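Local coordinates for protein EreC (Klebsiella pneumoniae, PDB 6XCQ) that probably hydrolyses the lactone ring ester of erythromycin and related macrolide antibiotics, an esterase activity that confers macrolide resistance, at residues Asn159-Arg164 / Gln198-Ser203; Ala193-Gln198 / Ala205-Met210. The protein carries 1 engineered substitution. One frame throughout, in Å; residues are numbered along the deposited sequence.

Interaction 1 (Asn159-Arg164 / Gln198-Ser203); sequences NTLNPR and QSAVIS
Thr-160 meets the second segment with both its methyl and its carbonyl. The methyl CG2 rests 3.7 Å from Gln-198 O. The Gln-198 side chain, bent at its second torsion, also brings OE1 to 3.8 Å from Thr-160 CG2. With chi1 at 56°, OG1 lies between the backbone N and the carbonyl carbon. It turns back on its own loop and accepts from Asn-162 N at 3.1 Å, an ST turn.

The carbonyl of Thr-160 is the polar centre of the contact. Ser-203 OG donates to Thr-160 O at 2.6 Å. The hydroxyl meets this oxygen nearly end-on, with a C=O...donor angle of 163°. Ser-203 is buried, so the bond gives both oxygens a partner away from solvent.

Leu-161 packs on the start of the helix. Its CD1 touches Ala-200 CB at 3.5 Å, tighter than usual for two carbons, while CB lies alongside Ser-203 CB. Helix 244-267 also meets Leu-161, through Thr-261 and Leu-262.

A water links the two backbones: it donates to Asn-159 O and accepts from Ala-200 N, in the first turn of the helix. The side chain of Asn-159 is held elsewhere, by Thr-128, Gln-103 and Glu-98.

Further along the loop, Asn-162 OD1 accepts from Arg-164 N at 2.9 Å, a capping bond. The placing of this amide is doubtful, because OD1 also lies very close to Ile-195 O. Ser-199 is the N-cap of helix 200-208, and its hydroxyl bonds to Leu-362 O. The contact thus joins two helix starts: the loop that follows strand 151-154 and caps the start of helix 164-177, and the N-terminal turn of helix 200-208.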
# COMPACT_ATOMS: atom_id res chain seq x y z
N ASN A 159 -5.95 0.32 7.27
CA ASN A 159 -6.12 1.54 6.49
C ASN A 159 -7.28 2.40 7.01
O ASN A 159 -7.54 3.48 6.47
CB ASN A 159 -6.28 1.22 5.00
CG ASN A 159 -7.43 0.28 4.70
OD1 ASN A 159 -8.46 0.29 5.37
ND2 ASN A 159 -7.27 -0.53 3.66
N THR A 160 -7.95 1.93 8.06
CA THR A 160 -8.89 2.72 8.85
C THR A 160 -8.23 3.49 9.98
O THR A 160 -8.89 4.36 10.56
CB THR A 160 -9.95 1.80 9.47
OG1 THR A 160 -9.27 0.80 10.24
CG2 THR A 160 -10.80 1.12 8.41
N LEU A 161 -6.97 3.16 10.30
CA LEU A 161 -6.31 3.60 11.55
C LEU A 161 -7.16 3.29 12.78
O LEU A 161 -7.08 3.96 13.80
CB LEU A 161 -5.91 5.09 11.50
CG LEU A 161 -4.99 5.49 10.33
CD1 LEU A 161 -4.56 6.97 10.40
CD2 LEU A 161 -3.77 4.58 10.26
N ASN A 162 -7.98 2.24 12.70
CA ASN A 162 -8.74 1.81 13.87
C ASN A 162 -7.98 0.66 14.52
O ASN A 162 -7.87 -0.41 13.90
CB ASN A 162 -10.14 1.37 13.45
CG ASN A 162 -10.96 0.83 14.62
OD1 ASN A 162 -10.47 0.68 15.75
ND2 ASN A 162 -12.22 0.53 14.34
N PRO A 163 -7.46 0.82 15.74
CA PRO A 163 -6.66 -0.25 16.37
C PRO A 163 -7.46 -1.39 16.98
O PRO A 163 -6.85 -2.28 17.59
CB PRO A 163 -5.90 0.50 17.46
CG PRO A 163 -6.84 1.59 17.88
CD PRO A 163 -7.54 2.02 16.58
N ARG A 164 -8.79 -1.39 16.83
CA ARG A 164 -9.61 -2.38 17.52
C ARG A 164 -9.19 -3.81 17.18
O ARG A 164 -8.98 -4.62 18.09
CB ARG A 164 -11.09 -2.18 17.17
CG ARG A 164 -12.00 -3.08 18.00
CD ARG A 164 -13.36 -3.29 17.34
NE ARG A 164 -13.27 -4.01 16.08
CZ ARG A 164 -13.57 -3.49 14.89
NH1 ARG A 164 -13.46 -4.22 13.79
NH2 ARG A 164 -13.98 -2.23 14.81
N GLN A 198 -13.78 4.63 9.59
CA GLN A 198 -13.58 3.75 8.44
C GLN A 198 -12.53 4.31 7.50
O GLN A 198 -12.32 3.77 6.40
CB GLN A 198 -14.90 3.51 7.71
CG GLN A 198 -15.80 2.48 8.38
CD GLN A 198 -15.31 1.05 8.19
OE1 GLN A 198 -14.41 0.78 7.39
NE2 GLN A 198 -15.90 0.12 8.93
N SER A 199 -11.86 5.39 7.91
CA SER A 199 -10.76 5.95 7.15
C SER A 199 -9.91 6.77 8.10
O SER A 199 -10.33 7.10 9.21
CB SER A 199 -11.26 6.79 5.97
OG SER A 199 -11.79 8.01 6.46
N ALA A 200 -8.71 7.13 7.63
CA ALA A 200 -7.78 7.89 8.46
C ALA A 200 -8.37 9.23 8.89
O ALA A 200 -8.14 9.68 10.02
CB ALA A 200 -6.46 8.11 7.71
N VAL A 201 -9.13 9.89 8.01
CA VAL A 201 -9.65 11.21 8.37
C VAL A 201 -10.70 11.09 9.48
O VAL A 201 -10.72 11.91 10.41
CB VAL A 201 -10.21 11.93 7.13
CG1 VAL A 201 -11.08 11.02 6.35
CG2 VAL A 201 -10.98 13.17 7.52
N ILE A 202 -11.55 10.07 9.43
CA ILE A 202 -12.53 9.90 10.50
C ILE A 202 -11.84 9.52 11.80
O ILE A 202 -12.05 10.15 12.84
CB ILE A 202 -13.60 8.87 10.12
CG1 ILE A 202 -14.27 9.20 8.77
CG2 ILE A 202 -14.65 8.78 11.23
CD1 ILE A 202 -14.83 10.61 8.67
N SER A 203 -11.02 8.46 11.77
CA SER A 203 -10.35 8.01 12.99
C SER A 203 -9.48 9.10 13.61
O SER A 203 -9.45 9.26 14.83
CB SER A 203 -9.50 6.77 12.71
OG SER A 203 -10.29 5.66 12.31
O HOH W 1 -7.66 6.16 5.25

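Interaction 2 (Ala193-Gln198 / Ala205-Met210); sequences ASIDGQ and AKWGEM
Lys-206 NZ is gripped by two oxygens of the loop. It donates to Asp-196 OD1 at 2.9 Å, a salt bridge, and to Ser-194 O at 3.1 Å. The ammonium comes to Asp-196 OD1 from above the carboxylate plane, 36° out of it. At Ser-194 O it is tilted 23° from the carbonyl plane. Bends at chi2, chi3 and chi4 curl the lysine chain around the Ser-194 carbonyl, and its CB lies 3.3 Å from Ser-194 O. Asp-196 is exposed, so the charged pair sits toward solvent.

The inner half of the contact is apolar. Ile-195, at the centre of an inverse gamma turn, sends its CD1 to the helix backbone, 3.6 Å from Trp-207 N. Its CG1 stands beside the backbone N, chi1 -43°, and this carries the chain end to the helix. The same CD1 lies at the edge of the Trp-207 ring, near its plane, and 3.9 Å from Met-210 SD. Ser-194 OG approaches Met-210 CG loosely.

Leu-262 of helix 244-267 packs on both Ile-195 and Trp-207. Helix 212-231 reaches Trp-207 through Ile-219 and Met-210 through Gln-215. The loop between helices 182-191 and 200-208 therefore packs back on the later part of the helix it leads into and the residues that follow, within an all-helical region, with a salt bridge outside and an isoleucine inside.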
# COMPACT_ATOMS: atom_id res chain seq x y z
N ALA A 193 -11.36 2.89 22.49
CA ALA A 193 -12.57 2.35 21.87
C ALA A 193 -13.23 3.37 20.95
O ALA A 193 -13.88 2.98 19.98
CB ALA A 193 -13.55 1.88 22.95
N SER A 194 -13.06 4.66 21.23
CA SER A 194 -13.68 5.70 20.41
C SER A 194 -13.00 5.88 19.06
O SER A 194 -13.50 6.65 18.24
CB SER A 194 -13.67 7.03 21.15
OG SER A 194 -12.39 7.63 21.07
N ILE A 195 -11.87 5.22 18.82
CA ILE A 195 -11.20 5.30 17.52
C ILE A 195 -11.84 4.22 16.65
O ILE A 195 -11.39 3.07 16.61
CB ILE A 195 -9.69 5.12 17.64
CG1 ILE A 195 -9.13 5.92 18.82
CG2 ILE A 195 -9.00 5.52 16.34
CD1 ILE A 195 -9.39 7.39 18.73
N ASP A 196 -12.93 4.58 15.94
CA ASP A 196 -13.69 3.59 15.19
C ASP A 196 -14.04 4.06 13.78
O ASP A 196 -15.05 3.62 13.21
CB ASP A 196 -14.97 3.19 15.94
CG ASP A 196 -15.91 4.36 16.15
OD1 ASP A 196 -15.66 5.46 15.61
OD2 ASP A 196 -16.91 4.18 16.88
N GLY A 197 -13.24 4.94 13.20
CA GLY A 197 -13.51 5.41 11.85
C GLY A 197 -13.34 4.33 10.80
O GLY A 197 -12.84 3.23 11.05
N GLN A 198 -13.78 4.63 9.59
CA GLN A 198 -13.58 3.75 8.44
C GLN A 198 -12.53 4.31 7.50
O GLN A 198 -12.32 3.77 6.40
CB GLN A 198 -14.90 3.51 7.71
CG GLN A 198 -15.80 2.48 8.38
CD GLN A 198 -15.31 1.05 8.19
OE1 GLN A 198 -14.41 0.78 7.39
NE2 GLN A 198 -15.90 0.12 8.93
N ALA A 205 -9.98 12.30 13.42
CA ALA A 205 -10.90 13.22 14.07
C ALA A 205 -11.34 12.70 15.44
O ALA A 205 -11.42 13.47 16.41
CB ALA A 205 -12.12 13.47 13.18
N LYS A 206 -11.61 11.39 15.56
CA LYS A 206 -11.95 10.84 16.87
C LYS A 206 -10.76 10.90 17.83
O LYS A 206 -10.94 11.11 19.04
CB LYS A 206 -12.45 9.40 16.73
CG LYS A 206 -13.75 9.24 15.96
CD LYS A 206 -14.95 9.39 16.89
CE LYS A 206 -16.09 8.46 16.50
NZ LYS A 206 -16.41 7.48 17.60
N TRP A 207 -9.55 10.70 17.31
CA TRP A 207 -8.34 10.81 18.13
C TRP A 207 -8.22 12.21 18.74
O TRP A 207 -7.93 12.36 19.93
CB TRP A 207 -7.12 10.48 17.26
CG TRP A 207 -5.77 10.72 17.92
CD1 TRP A 207 -4.94 11.78 17.73
CD2 TRP A 207 -5.10 9.86 18.86
NE1 TRP A 207 -3.80 11.64 18.49
CE2 TRP A 207 -3.88 10.47 19.20
CE3 TRP A 207 -5.43 8.63 19.45
CZ2 TRP A 207 -2.97 9.89 20.10
CZ3 TRP A 207 -4.53 8.06 20.35
CH2 TRP A 207 -3.31 8.69 20.66
N GLY A 208 -8.43 13.24 17.92
CA GLY A 208 -8.36 14.61 18.40
C GLY A 208 -9.42 14.97 19.42
O GLY A 208 -9.27 15.98 20.12
N GLU A 209 -10.48 14.17 19.53
CA GLU A 209 -11.48 14.41 20.56
C GLU A 209 -11.07 13.86 21.93
O GLU A 209 -11.68 14.23 22.94
CB GLU A 209 -12.81 13.80 20.12
CG GLU A 209 -13.55 14.67 19.11
CD GLU A 209 -14.60 13.91 18.32
OE1 GLU A 209 -15.02 14.42 17.26
OE2 GLU A 209 -15.00 12.81 18.76
N MET A 210 -10.05 13.00 21.99
CA MET A 210 -9.56 12.53 23.27
C MET A 210 -8.75 13.63 23.96
O MET A 210 -8.11 14.46 23.31
CB MET A 210 -8.69 11.28 23.10
CG MET A 210 -9.41 10.06 22.55
SD MET A 210 -8.33 8.62 22.33
CE MET A 210 -7.62 8.52 23.96

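Interactions 1 and 2 have centres about 8 Å apart and share Gln-198. Both use helix 200-208, interaction 1 its first turn and interaction 2 its later part and the residues after it. Along the chain the order is 159-164, 193-198, 198-203, 205-210. The loop 193-198 lies between the other pieces: Ile-195 CG2 packs 3.5 Å from Leu-161 O. Leu-262 of helix 244-267 touches Leu-161, Ser-203, Ile-195 and Trp-207, so one helix backs both contacts. Interaction 1 joins the loop following edge strand 151-154 of the mixed sheet to helix 200-208. Interaction 2 packs the 193-198 loop, which touches that loop, on the same helix of this probable macrolide esterase.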